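Local coordinates for EDTA monooxygenase (EDTA-degrading bacterium BNC1, PDB 5DQP), which probably catalyses the oxygen- and reduced-FMN-dependent oxidation that begins EDTA breakdown, working with a partner flavin reductase, at residues S100-L105 / L154-G159; A276-L281 / L357-P362; K301-D306 / S336-A341; E228-F233 / R241-E246. All coordinates share one frame; numbering follows the deposited sequence.

From the N terminus, contact 1 comes first, closing a loop of 48 residues between helix 102-115 and helix 143-161, the latter coming after strand 120-125 and the short helix 130-135. Contact 4 follows in series and closes the shortest loop, folding helix 237-253 back onto strand 229-233. Contact 2 spans the longest interval, from helix 275-287 to strand 358-360, and contact 3 is nested inside it, pairing helices 292-303 and 331-344. Contact 1 thus joins two outer helices of the TIM barrel, contacts 2 and 4 lay helices on strands of its sheet, and contact 3 belongs to the helical excursion between strands 262-271 and 358-360. Contacts 3 and 4 touch where Ser336 meets Phe233.

Contact 1: S100-L105 / L154-G159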
loop_
_atom_site.group_PDB
_atom_site.type_symbol
_atom_site.label_atom_id
_atom_site.label_comp_id
_atom_site.label_asym_id
_atom_site.label_seq_id
_atom_site.Cartn_x
_atom_site.Cartn_y
_atom_site.Cartn_z
ATOM N N SER A 100 -6.647 -9.756 -7.219
ATOM C CA SER A 100 -6.895 -8.913 -6.069
ATOM C C SER A 100 -8.255 -9.297 -5.499
ATOM O O SER A 100 -9.132 -9.766 -6.225
ATOM C CB SER A 100 -6.847 -7.417 -6.439
ATOM O OG SER A 100 -5.554 -7.007 -6.848
ATOM N N LEU A 101 -8.409 -9.131 -4.197
ATOM C CA LEU A 101 -9.733 -9.194 -3.587
ATOM C C LEU A 101 -10.399 -7.819 -3.667
ATOM O O LEU A 101 -9.806 -6.831 -3.222
ATOM C CB LEU A 101 -9.615 -9.647 -2.147
ATOM C CG LEU A 101 -8.912 -11.007 -2.085
ATOM C CD1 LEU A 101 -8.530 -11.373 -0.664
ATOM C CD2 LEU A 101 -9.849 -12.101 -2.701
ATOM N N PRO A 102 -11.613 -7.718 -4.230
ATOM C CA PRO A 102 -12.238 -6.392 -4.426
ATOM C C PRO A 102 -12.406 -5.571 -3.161
ATOM O O PRO A 102 -12.346 -4.334 -3.208
ATOM C CB PRO A 102 -13.624 -6.729 -5.021
ATOM C CG PRO A 102 -13.597 -8.150 -5.371
ATOM C CD PRO A 102 -12.511 -8.826 -4.594
ATOM N N TYR A 103 -12.722 -6.203 -2.036
ATOM C CA TYR A 103 -12.942 -5.391 -0.848
ATOM C C TYR A 103 -11.619 -4.826 -0.356
ATOM O O TYR A 103 -11.521 -3.640 -0.009
ATOM C CB TYR A 103 -13.646 -6.220 0.222
ATOM C CG TYR A 103 -14.144 -5.411 1.394
ATOM C CD1 TYR A 103 -13.317 -5.160 2.475
ATOM C CD2 TYR A 103 -15.432 -4.909 1.420
ATOM C CE1 TYR A 103 -13.751 -4.428 3.545
ATOM C CE2 TYR A 103 -15.876 -4.172 2.482
ATOM C CZ TYR A 103 -15.019 -3.938 3.548
ATOM O OH TYR A 103 -15.411 -3.220 4.649
ATOM N N THR A 104 -10.573 -5.649 -0.386
ATOM C CA THR A 104 -9.245 -5.173 -0.038
ATOM C C THR A 104 -8.787 -4.060 -0.976
ATOM O O THR A 104 -8.352 -2.994 -0.526
ATOM C CB THR A 104 -8.271 -6.340 -0.057
ATOM O OG1 THR A 104 -8.681 -7.288 0.940
ATOM C CG2 THR A 104 -6.875 -5.840 0.262
ATOM N N LEU A 105 -8.901 -4.270 -2.283
ATOM C CA LEU A 105 -8.448 -3.246 -3.222
ATOM C C LEU A 105 -9.255 -1.957 -3.084
ATOM O O LEU A 105 -8.685 -0.858 -3.053
ATOM C CB LEU A 105 -8.516 -3.776 -4.653
ATOM C CG LEU A 105 -7.922 -2.824 -5.694
ATOM C CD1 LEU A 105 -7.352 -3.596 -6.828
ATOM C CD2 LEU A 105 -9.015 -1.869 -6.207
ATOM N N LEU A 154 -14.873 -3.957 -11.248
ATOM C CA LEU A 154 -15.033 -2.509 -11.224
ATOM C C LEU A 154 -16.401 -2.109 -10.695
ATOM O O LEU A 154 -16.516 -1.116 -9.967
ATOM C CB LEU A 154 -14.802 -1.930 -12.619
ATOM C CG LEU A 154 -13.357 -1.523 -12.935
ATOM C CD1 LEU A 154 -12.935 -0.426 -11.974
ATOM C CD2 LEU A 154 -12.450 -2.681 -12.797
ATOM N N GLU A 155 -17.453 -2.870 -11.038
ATOM C CA GLU A 155 -18.765 -2.607 -10.451
ATOM C C GLU A 155 -18.737 -2.779 -8.934
ATOM O O GLU A 155 -19.323 -1.974 -8.199
ATOM C CB GLU A 155 -19.826 -3.529 -11.044
ATOM C CG GLU A 155 -20.028 -3.446 -12.534
ATOM C CD GLU A 155 -21.132 -4.391 -13.012
ATOM O OE1 GLU A 155 -21.790 -5.030 -12.157
ATOM O OE2 GLU A 155 -21.345 -4.497 -14.239
ATOM N N VAL A 156 -18.111 -3.849 -8.450
ATOM C CA VAL A 156 -18.033 -4.048 -7.012
ATOM C C VAL A 156 -17.312 -2.873 -6.382
ATOM O O VAL A 156 -17.816 -2.239 -5.454
ATOM C CB VAL A 156 -17.334 -5.376 -6.674
ATOM C CG1 VAL A 156 -17.118 -5.449 -5.175
ATOM C CG2 VAL A 156 -18.161 -6.563 -7.170
ATOM N N VAL A 157 -16.150 -2.516 -6.933
ATOM C CA VAL A 157 -15.346 -1.472 -6.316
ATOM C C VAL A 157 -16.106 -0.145 -6.288
ATOM O O VAL A 157 -16.156 0.525 -5.254
ATOM C CB VAL A 157 -13.993 -1.360 -7.033
ATOM C CG1 VAL A 157 -13.221 -0.104 -6.564
ATOM C CG2 VAL A 157 -13.214 -2.611 -6.779
ATOM N N HIS A 158 -16.704 0.266 -7.416
ATOM C CA HIS A 158 -17.459 1.518 -7.394
ATOM C C HIS A 158 -18.612 1.446 -6.401
ATOM O O HIS A 158 -18.872 2.407 -5.662
ATOM C CB HIS A 158 -17.963 1.879 -8.794
ATOM C CG HIS A 158 -16.973 2.670 -9.591
ATOM N ND1 HIS A 158 -16.749 4.013 -9.372
ATOM C CD2 HIS A 158 -16.114 2.300 -10.571
ATOM C CE1 HIS A 158 -15.814 4.442 -10.200
ATOM N NE2 HIS A 158 -15.406 3.421 -10.933
ATOM N N GLY A 159 -19.296 0.299 -6.347
ATOM C CA GLY A 159 -20.328 0.108 -5.342
ATOM C C GLY A 159 -19.807 0.264 -3.924
ATOM O O GLY A 159 -20.448 0.905 -3.090
#
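The backbone N of Leu105 gives a 2.9 Å hydrogen bond to Leu101 O, and this first turn of helix 102-115, with Leu101 at its N-cap, sets Pro102 and Leu105 against Val156 and Val157. Everything that passes between the segments is apolar or van der Waals contact. The closest approach is made by the proline ring, whose CB meets Val156 CG1 at 3.7 Å. That methyl is the branch lying anti to its own backbone N (chi1 173°). Val157 uses its other branch: CG2, anti to the carbonyl carbon, approaches Pro102 O at 4.1 Å and also receives Leu105 CD2 at 4.3 Å, so one methyl spans both ends of the turn. The backbones come close, with 6.1 Å between Pro102 CA and Val157 CA, which small, compact side chains allow. In the TIM-barrel fold of the luciferase-like monooxygenases these are neighbouring outer helices, helix 102-115 after strand 90-96, helix 143-161 after the adjacent parallel strand 120-125 and the short helix 130-135. Trp122 of strand 120-125 touches both Leu105 and Val157 from the barrel wall, and Phe153, one residue before the segment 154-159, packs on Pro102 and Leu105. The same helix start also faces the dimer partner: Leu101 packs on Leu101 of the second subunit, and Thr104 OG1 is hydrogen-bonded to Tyr136 OH of that subunit.

Contact 2: A276-L281 / L357-P362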
loop_
_atom_site.group_PDB
_atom_site.type_symbol
_atom_site.label_atom_id
_atom_site.label_comp_id
_atom_site.label_asym_id
_atom_site.label_seq_id
_atom_site.Cartn_x
_atom_site.Cartn_y
_atom_site.Cartn_z
ATOM N N ALA A 276 24.588 17.985 -30.503
ATOM C CA ALA A 276 25.757 17.271 -30.025
ATOM C C ALA A 276 25.358 16.320 -28.917
ATOM O O ALA A 276 25.598 15.110 -29.001
ATOM C CB ALA A 276 26.822 18.253 -29.538
ATOM N N GLU A 277 24.699 16.845 -27.879
ATOM C CA GLU A 277 24.330 15.984 -26.764
ATOM C C GLU A 277 23.268 14.976 -27.177
ATOM O O GLU A 277 23.290 13.831 -26.721
ATOM C CB GLU A 277 23.872 16.823 -25.574
ATOM C CG GLU A 277 25.039 17.503 -24.871
ATOM C CD GLU A 277 26.174 16.529 -24.566
ATOM O OE1 GLU A 277 25.915 15.506 -23.891
ATOM O OE2 GLU A 277 27.318 16.775 -25.019
ATOM N N VAL A 278 22.331 15.376 -28.035
ATOM C CA VAL A 278 21.350 14.412 -28.518
ATOM C C VAL A 278 22.055 13.307 -29.295
ATOM O O VAL A 278 21.847 12.114 -29.043
ATOM C CB VAL A 278 20.267 15.111 -29.363
ATOM C CG1 VAL A 278 19.456 14.080 -30.146
ATOM C CG2 VAL A 278 19.333 15.926 -28.462
ATOM N N LYS A 279 22.938 13.690 -30.224
ATOM C CA LYS A 279 23.628 12.671 -31.005
ATOM C C LYS A 279 24.471 11.790 -30.103
ATOM O O LYS A 279 24.520 10.570 -30.293
ATOM C CB LYS A 279 24.466 13.307 -32.116
ATOM C CG LYS A 279 23.621 13.796 -33.283
ATOM C CD LYS A 279 24.446 13.964 -34.547
ATOM C CE LYS A 279 25.593 14.929 -34.329
ATOM N NZ LYS A 279 25.124 16.306 -33.990
ATOM N N ARG A 280 25.093 12.375 -29.081
ATOM C CA ARG A 280 25.851 11.568 -28.137
ATOM C C ARG A 280 24.944 10.627 -27.357
ATOM O O ARG A 280 25.250 9.437 -27.215
ATOM C CB ARG A 280 26.640 12.450 -27.164
ATOM C CG ARG A 280 27.443 11.603 -26.166
ATOM C CD ARG A 280 27.972 12.388 -24.985
ATOM N NE ARG A 280 27.010 12.434 -23.884
ATOM C CZ ARG A 280 27.336 12.610 -22.604
ATOM N NH1 ARG A 280 28.612 12.749 -22.248
ATOM N NH2 ARG A 280 26.384 12.640 -21.675
ATOM N N LEU A 281 23.835 11.143 -26.807
ATOM C CA LEU A 281 22.946 10.278 -26.030
ATOM C C LEU A 281 22.406 9.147 -26.893
ATOM O O LEU A 281 22.256 8.014 -26.423
ATOM C CB LEU A 281 21.791 11.086 -25.417
ATOM C CG LEU A 281 22.169 12.273 -24.503
ATOM C CD1 LEU A 281 20.942 13.042 -24.039
ATOM C CD2 LEU A 281 22.993 11.835 -23.306
ATOM N N LEU A 357 11.885 5.710 -29.030
ATOM C CA LEU A 357 11.889 6.873 -28.150
ATOM C C LEU A 357 11.793 8.163 -28.965
ATOM O O LEU A 357 11.804 8.154 -30.193
ATOM C CB LEU A 357 13.130 6.855 -27.252
ATOM C CG LEU A 357 14.477 6.601 -27.927
ATOM C CD1 LEU A 357 14.846 7.786 -28.776
ATOM C CD2 LEU A 357 15.598 6.315 -26.907
ATOM N N ILE A 358 11.666 9.280 -28.263
ATOM C CA ILE A 358 11.586 10.595 -28.873
ATOM C C ILE A 358 12.869 11.331 -28.490
ATOM O O ILE A 358 12.998 11.856 -27.380
ATOM C CB ILE A 358 10.336 11.368 -28.427
ATOM C CG1 ILE A 358 9.033 10.626 -28.788
ATOM C CG2 ILE A 358 10.343 12.750 -29.064
ATOM C CD1 ILE A 358 8.754 10.562 -30.294
ATOM N N ALA A 359 13.841 11.355 -29.388
ATOM C CA ALA A 359 15.091 12.047 -29.129
ATOM C C ALA A 359 15.021 13.455 -29.704
ATOM O O ALA A 359 14.489 13.657 -30.796
ATOM C CB ALA A 359 16.263 11.277 -29.738
ATOM N N GLY A 360 15.547 14.429 -28.964
ATOM C CA GLY A 360 15.538 15.800 -29.449
ATOM C C GLY A 360 15.991 16.766 -28.377
ATOM O O GLY A 360 16.261 16.378 -27.238
ATOM N N THR A 361 16.076 18.045 -28.763
ATOM C CA THR A 361 16.324 19.092 -27.777
ATOM C C THR A 361 15.033 19.428 -27.026
ATOM O O THR A 361 13.938 19.037 -27.426
ATOM C CB THR A 361 16.883 20.355 -28.441
ATOM O OG1 THR A 361 15.886 20.902 -29.306
ATOM C CG2 THR A 361 18.180 20.072 -29.205
ATOM N N PRO A 362 15.132 20.158 -25.908
ATOM C CA PRO A 362 13.907 20.533 -25.178
ATOM C C PRO A 362 12.860 21.204 -26.062
ATOM O O PRO A 362 11.664 20.888 -25.965
ATOM C CB PRO A 362 14.443 21.482 -24.083
ATOM C CG PRO A 362 15.833 21.007 -23.827
ATOM C CD PRO A 362 16.355 20.560 -25.187
#
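Val278 points from its helix at the extended backbone of Ala359, Gly360 and Thr361, and its two methyls divide that backbone between them. CG1, anti to the valine's own backbone N (chi1 166°), lies on the upstream side, 4.1 Å from Gly360 N and 4.3 Å from Ala359 CB. CG2, anti to the carbonyl carbon, is turned to the downstream side, where it meets Gly360 O at 3.3 Å. It continues on to Thr361, with the valine CG2 3.9 Å from Thr361 N and 4.4 Å from Thr361 CG2. The branched side chain therefore sits astride a glycine and packs on its backbone, with 6.0 Å between Val278 CA and Gly360 CA. Ala359 directs its methyl to the helix, where it also touches Val282 one turn further on.

Polar interactions flank this junction without crossing it. Glu277 OE1 stands over one face of the Arg280 guanidinium, 3.3 Å from NE, so that the pair is held by charge alone; Glu284 gives Arg280 a second salt-bridge partner. Thr361 is the N-cap of helix 362-374: its side chain caps a backbone N of that helix, while its own N is hydrogen-bonded to Gln364 OE1, consistent with a capping box.

Strand 358-360 pairs in parallel with the far end of the long strand 262-271, beyond the closed barrel, and helix 275-287 lies within the connection between them: a beta-alpha-beta crossover enlarged by further helices.

Contact 3: K301-D306 / S336-A341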
loop_
_atom_site.group_PDB
_atom_site.type_symbol
_atom_site.label_atom_id
_atom_site.label_comp_id
_atom_site.label_asym_id
_atom_site.label_seq_id
_atom_site.Cartn_x
_atom_site.Cartn_y
_atom_site.Cartn_z
ATOM N N LYS A 301 13.515 -5.662 -43.166
ATOM C CA LYS A 301 12.890 -6.940 -43.479
ATOM C C LYS A 301 11.472 -6.994 -42.920
ATOM O O LYS A 301 10.534 -7.420 -43.608
ATOM C CB LYS A 301 13.752 -8.090 -42.942
ATOM C CG LYS A 301 15.214 -8.005 -43.390
ATOM C CD LYS A 301 15.975 -9.291 -43.086
ATOM C CE LYS A 301 16.345 -9.431 -41.624
ATOM N NZ LYS A 301 16.782 -10.825 -41.323
ATOM N N GLN A 302 11.284 -6.543 -41.687
ATOM C CA GLN A 302 9.950 -6.621 -41.103
ATOM C C GLN A 302 8.933 -5.836 -41.913
ATOM O O GLN A 302 7.756 -6.219 -41.977
ATOM C CB GLN A 302 9.974 -6.135 -39.665
ATOM C CG GLN A 302 10.385 -7.222 -38.682
ATOM C CD GLN A 302 10.441 -6.691 -37.272
ATOM O OE1 GLN A 302 10.866 -5.558 -37.059
ATOM N NE2 GLN A 302 9.991 -7.489 -36.302
ATOM N N LEU A 303 9.368 -4.752 -42.552
ATOM C CA LEU A 303 8.474 -3.897 -43.307
ATOM C C LEU A 303 8.583 -4.143 -44.797
ATOM O O LEU A 303 7.891 -3.473 -45.567
ATOM C CB LEU A 303 8.768 -2.423 -43.006
ATOM C CG LEU A 303 8.681 -1.955 -41.545
ATOM C CD1 LEU A 303 9.370 -0.620 -41.391
ATOM C CD2 LEU A 303 7.247 -1.875 -41.054
ATOM N N GLY A 304 9.442 -5.074 -45.214
ATOM C CA GLY A 304 9.601 -5.388 -46.626
ATOM C C GLY A 304 10.211 -4.267 -47.439
ATOM O O GLY A 304 9.845 -4.080 -48.601
ATOM N N ILE A 305 11.112 -3.493 -46.848
ATOM C CA ILE A 305 11.829 -2.444 -47.562
ATOM C C ILE A 305 13.104 -3.036 -48.158
ATOM O O ILE A 305 13.958 -3.558 -47.428
ATOM C CB ILE A 305 12.153 -1.269 -46.628
ATOM C CG1 ILE A 305 10.866 -0.514 -46.247
ATOM C CG2 ILE A 305 13.190 -0.354 -47.290
ATOM C CD1 ILE A 305 11.014 0.419 -45.061
ATOM N N ASP A 306 13.249 -2.936 -49.480
ATOM C CA ASP A 306 14.390 -3.527 -50.192
ATOM C C ASP A 306 15.600 -2.596 -50.105
ATOM O O ASP A 306 15.718 -1.634 -50.864
ATOM C CB ASP A 306 14.009 -3.810 -51.646
ATOM C CG ASP A 306 15.171 -4.366 -52.461
ATOM O OD1 ASP A 306 16.215 -4.712 -51.867
ATOM O OD2 ASP A 306 15.041 -4.464 -53.699
ATOM N N SER A 336 1.263 0.497 -38.039
ATOM C CA SER A 336 1.485 1.727 -37.293
ATOM C C SER A 336 2.805 2.363 -37.694
ATOM O O SER A 336 2.901 3.583 -37.854
ATOM C CB SER A 336 1.464 1.442 -35.794
ATOM O OG SER A 336 1.598 2.652 -35.084
ATOM N N MET A 337 3.835 1.539 -37.863
ATOM C CA MET A 337 5.129 2.049 -38.271
ATOM C C MET A 337 5.058 2.687 -39.646
ATOM O O MET A 337 5.738 3.683 -39.899
ATOM C CB MET A 337 6.149 0.921 -38.251
ATOM C CG MET A 337 6.647 0.594 -36.859
ATOM S SD MET A 337 8.005 -0.586 -37.019
ATOM C CE MET A 337 7.074 -2.071 -37.392
ATOM N N VAL A 338 4.242 2.136 -40.547
ATOM C CA VAL A 338 4.099 2.747 -41.865
ATOM C C VAL A 338 3.444 4.115 -41.743
ATOM O O VAL A 338 3.911 5.100 -42.333
ATOM C CB VAL A 338 3.321 1.825 -42.821
ATOM C CG1 VAL A 338 2.988 2.585 -44.067
ATOM C CG2 VAL A 338 4.174 0.628 -43.159
ATOM N N ASP A 339 2.379 4.202 -40.945
ATOM C CA ASP A 339 1.681 5.471 -40.745
ATOM C C ASP A 339 2.609 6.525 -40.139
ATOM O O ASP A 339 2.612 7.682 -40.569
ATOM C CB ASP A 339 0.459 5.240 -39.853
ATOM C CG ASP A 339 -0.491 6.428 -39.828
ATOM O OD1 ASP A 339 -0.344 7.332 -40.689
ATOM O OD2 ASP A 339 -1.403 6.449 -38.959
ATOM N N VAL A 340 3.409 6.138 -39.148
ATOM C CA VAL A 340 4.386 7.059 -38.563
ATOM C C VAL A 340 5.363 7.546 -39.622
ATOM O O VAL A 340 5.627 8.747 -39.741
ATOM C CB VAL A 340 5.129 6.398 -37.393
ATOM C CG1 VAL A 340 6.266 7.312 -36.933
ATOM C CG2 VAL A 340 4.179 6.154 -36.236
ATOM N N ALA A 341 5.925 6.619 -40.405
ATOM C CA ALA A 341 6.946 7.024 -41.364
ATOM C C ALA A 341 6.380 7.987 -42.401
ATOM O O ALA A 341 7.041 8.960 -42.782
ATOM C CB ALA A 341 7.554 5.797 -42.049
#
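A Schellman motif at Gly304 closes the C-terminal end of the helix begun at residue 292, next to Leu303, and that leucine makes an apolar contact with Met337 and Val338 of helix 331-344. Gly304, with a positive phi of 67°, turns the chain away, and its N is bonded back to Lys301 O at 3.0 Å. Leu303 meanwhile points across the interface. One branch does the touching: CD2 lies 3.7 Å from Met337 CE and 4.1 Å from Met337 CB, so it is met by both the root and the end of the methionine. The Met337 chain makes this possible by bending at its last torsion (chi3 -76°), which brings CE round to the leucine; the two side chains cross at a slant. Val338 adds a looser neighbour, its CG2 4.5 Å from Leu303 CD2. Backbones stay well apart, with 8.1 Å between Leu303 CA and Val338 CA, the distance being bridged mainly by Leu303 and Met337.

Further residues join this cluster. Met337 also packs on Leu299 of helix 292-303 and on Met355, while Leu351 of helix 348-354 touches Leu303, Val340 and Ala341, making a three-helix core in the excursion between strands 262-271 and 358-360.

Contact 4: E228-F233 / R241-E246; sequences EIIYAF and RRFVAE
Phe243 drives its ring from helix 237-253 to the outer surface of strand 229-233, where Ile230 and Ala232 receive it. This is the tight part of the contact. Ile230 CG2 comes to the rim of the ring, in its plane, 3.9 Å from Phe243 CZ and 3.9 Å from CE2. Ala232 CB approaches the same CE2 at 3.9 Å, but obliquely. Ala232 CA and Phe243 CA lie 8.3 Å apart, a distance the phenylalanine bridges by extending with CG anti to the backbone N (chi1 -178°). Val263 of the next strand and Lys220 of helix 217-226 also touch the Phe243 side chain. Replacing this phenylalanine with alanine is likely to open a gap over the strand and leave Ile230 CG2 and Ala232 CB without their aromatic neighbour.

The other side is loose. Arg241, Arg242, Ala245 and Glu246 lie on the exposed part of the helix, and Phe233, next along the chain from Ala232, is exposed as well. A bound polyether, probably from the crystallisation liquor, lies about 4 Å from the Ala232 side chain (nearest atoms) and is hydrogen-bonded to Phe233 N.

Tyr231, alternating with the two packed residues, turns away from the helix and meets Phe54 edge-to-face. Strand 229-233, helix 237-253 and strand 262-271 together form a beta-alpha-beta unit, the repeating element of the TIM barrel, with its helix on the outside.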
loop_
_atom_site.group_PDB
_atom_site.type_symbol
_atom_site.label_atom_id
_atom_site.label_comp_id
_atom_site.label_asym_id
_atom_site.label_seq_id
_atom_site.Cartn_x
_atom_site.Cartn_y
_atom_site.Cartn_z
ATOM N N GLU A 228 -11.241 6.918 -16.762
ATOM C CA GLU A 228 -11.276 8.370 -16.859
ATOM C C GLU A 228 -10.011 8.904 -17.479
ATOM O O GLU A 228 -10.032 9.964 -18.110
ATOM C CB GLU A 228 -11.468 8.980 -15.473
ATOM C CG GLU A 228 -12.571 8.254 -14.748
ATOM C CD GLU A 228 -12.838 8.788 -13.362
ATOM O OE1 GLU A 228 -12.449 8.120 -12.372
ATOM O OE2 GLU A 228 -13.448 9.872 -13.273
ATOM N N ILE A 229 -8.912 8.179 -17.292
ATOM C CA ILE A 229 -7.683 8.402 -18.029
ATOM C C ILE A 229 -7.347 7.127 -18.779
ATOM O O ILE A 229 -7.418 6.021 -18.225
ATOM C CB ILE A 229 -6.507 8.801 -17.126
ATOM C CG1 ILE A 229 -6.909 9.900 -16.144
ATOM C CG2 ILE A 229 -5.331 9.223 -17.993
ATOM C CD1 ILE A 229 -5.783 10.254 -15.165
ATOM N N ILE A 230 -6.980 7.289 -20.039
ATOM C CA ILE A 230 -6.556 6.193 -20.891
ATOM C C ILE A 230 -5.142 6.502 -21.363
ATOM O O ILE A 230 -4.890 7.581 -21.921
ATOM C CB ILE A 230 -7.514 6.019 -22.082
ATOM C CG1 ILE A 230 -8.980 6.011 -21.598
ATOM C CG2 ILE A 230 -7.102 4.804 -22.924
ATOM C CD1 ILE A 230 -10.006 6.047 -22.722
ATOM N N TYR A 231 -4.226 5.567 -21.121
ATOM C CA TYR A 231 -2.885 5.621 -21.691
ATOM C C TYR A 231 -2.904 5.056 -23.098
ATOM O O TYR A 231 -3.583 4.066 -23.368
ATOM C CB TYR A 231 -1.899 4.815 -20.861
ATOM C CG TYR A 231 -1.683 5.343 -19.480
ATOM C CD1 TYR A 231 -2.184 6.588 -19.099
ATOM C CD2 TYR A 231 -0.961 4.606 -18.554
ATOM C CE1 TYR A 231 -1.965 7.078 -17.827
ATOM C CE2 TYR A 231 -0.725 5.091 -17.283
ATOM C CZ TYR A 231 -1.224 6.321 -16.920
ATOM O OH TYR A 231 -1.001 6.787 -15.643
ATOM N N ALA A 232 -2.148 5.689 -23.995
ATOM C CA ALA A 232 -2.143 5.308 -25.396
ATOM C C ALA A 232 -0.717 5.180 -25.908
ATOM O O ALA A 232 0.241 5.714 -25.336
ATOM C CB ALA A 232 -2.918 6.314 -26.272
ATOM N N PHE A 233 -0.605 4.452 -27.006
ATOM C CA PHE A 233 0.644 4.293 -27.723
ATOM C C PHE A 233 0.930 5.572 -28.504
ATOM O O PHE A 233 0.022 6.213 -29.041
ATOM C CB PHE A 233 0.539 3.084 -28.656
ATOM C CG PHE A 233 1.762 2.828 -29.472
ATOM C CD1 PHE A 233 2.939 2.404 -28.865
ATOM C CD2 PHE A 233 1.728 2.970 -30.857
ATOM C CE1 PHE A 233 4.064 2.157 -29.627
ATOM C CE2 PHE A 233 2.847 2.721 -31.619
ATOM C CZ PHE A 233 4.020 2.320 -31.003
ATOM N N ARG A 241 -5.333 11.047 -33.209
ATOM C CA ARG A 241 -6.596 11.776 -33.250
ATOM C C ARG A 241 -7.779 10.827 -33.346
ATOM O O ARG A 241 -8.799 11.024 -32.675
ATOM C CB ARG A 241 -6.593 12.751 -34.426
ATOM C CG ARG A 241 -5.823 14.035 -34.156
ATOM C CD ARG A 241 -5.426 14.743 -35.446
ATOM N NE ARG A 241 -6.494 14.699 -36.440
ATOM C CZ ARG A 241 -7.397 15.660 -36.608
ATOM N NH1 ARG A 241 -7.356 16.749 -35.849
ATOM N NH2 ARG A 241 -8.337 15.532 -37.537
ATOM N N ARG A 242 -7.664 9.805 -34.195
ATOM C CA ARG A 242 -8.680 8.764 -34.293
ATOM C C ARG A 242 -8.958 8.135 -32.932
ATOM O O ARG A 242 -10.117 7.941 -32.539
ATOM C CB ARG A 242 -8.206 7.706 -35.295
ATOM C CG ARG A 242 -9.220 6.597 -35.611
ATOM C CD ARG A 242 -8.675 5.533 -36.608
ATOM N NE ARG A 242 -7.451 5.932 -37.318
ATOM C CZ ARG A 242 -7.418 6.790 -38.337
ATOM N NH1 ARG A 242 -8.548 7.351 -38.763
ATOM N NH2 ARG A 242 -6.255 7.098 -38.924
ATOM N N PHE A 243 -7.896 7.787 -32.204
ATOM C CA PHE A 243 -8.072 7.077 -30.942
ATOM C C PHE A 243 -8.773 7.962 -29.913
ATOM O O PHE A 243 -9.693 7.507 -29.229
ATOM C CB PHE A 243 -6.719 6.584 -30.432
ATOM C CG PHE A 243 -6.802 5.811 -29.160
ATOM C CD1 PHE A 243 -7.052 4.441 -29.181
ATOM C CD2 PHE A 243 -6.630 6.443 -27.939
ATOM C CE1 PHE A 243 -7.142 3.709 -28.006
ATOM C CE2 PHE A 243 -6.712 5.718 -26.746
ATOM C CZ PHE A 243 -6.964 4.342 -26.781
ATOM N N VAL A 244 -8.389 9.243 -29.834
ATOM C CA VAL A 244 -9.065 10.186 -28.944
ATOM C C VAL A 244 -10.536 10.310 -29.320
ATOM O O VAL A 244 -11.418 10.233 -28.459
ATOM C CB VAL A 244 -8.369 11.562 -28.977
ATOM C CG1 VAL A 244 -9.227 12.624 -28.262
ATOM C CG2 VAL A 244 -6.964 11.486 -28.385
ATOM N N ALA A 245 -10.823 10.524 -30.610
ATOM C CA ALA A 245 -12.212 10.710 -31.020
ATOM C C ALA A 245 -13.056 9.491 -30.664
ATOM O O ALA A 245 -14.183 9.635 -30.179
ATOM C CB ALA A 245 -12.297 10.999 -32.520
ATOM N N GLU A 246 -12.531 8.284 -30.914
ATOM C CA GLU A 246 -13.238 7.045 -30.579
ATOM C C GLU A 246 -13.365 6.823 -29.078
ATOM O O GLU A 246 -14.354 6.231 -28.634
ATOM C CB GLU A 246 -12.534 5.828 -31.195
ATOM C CG GLU A 246 -12.576 5.786 -32.720
ATOM C CD GLU A 246 -11.882 4.562 -33.297
ATOM O OE1 GLU A 246 -11.602 4.561 -34.518
ATOM O OE2 GLU A 246 -11.616 3.602 -32.534
#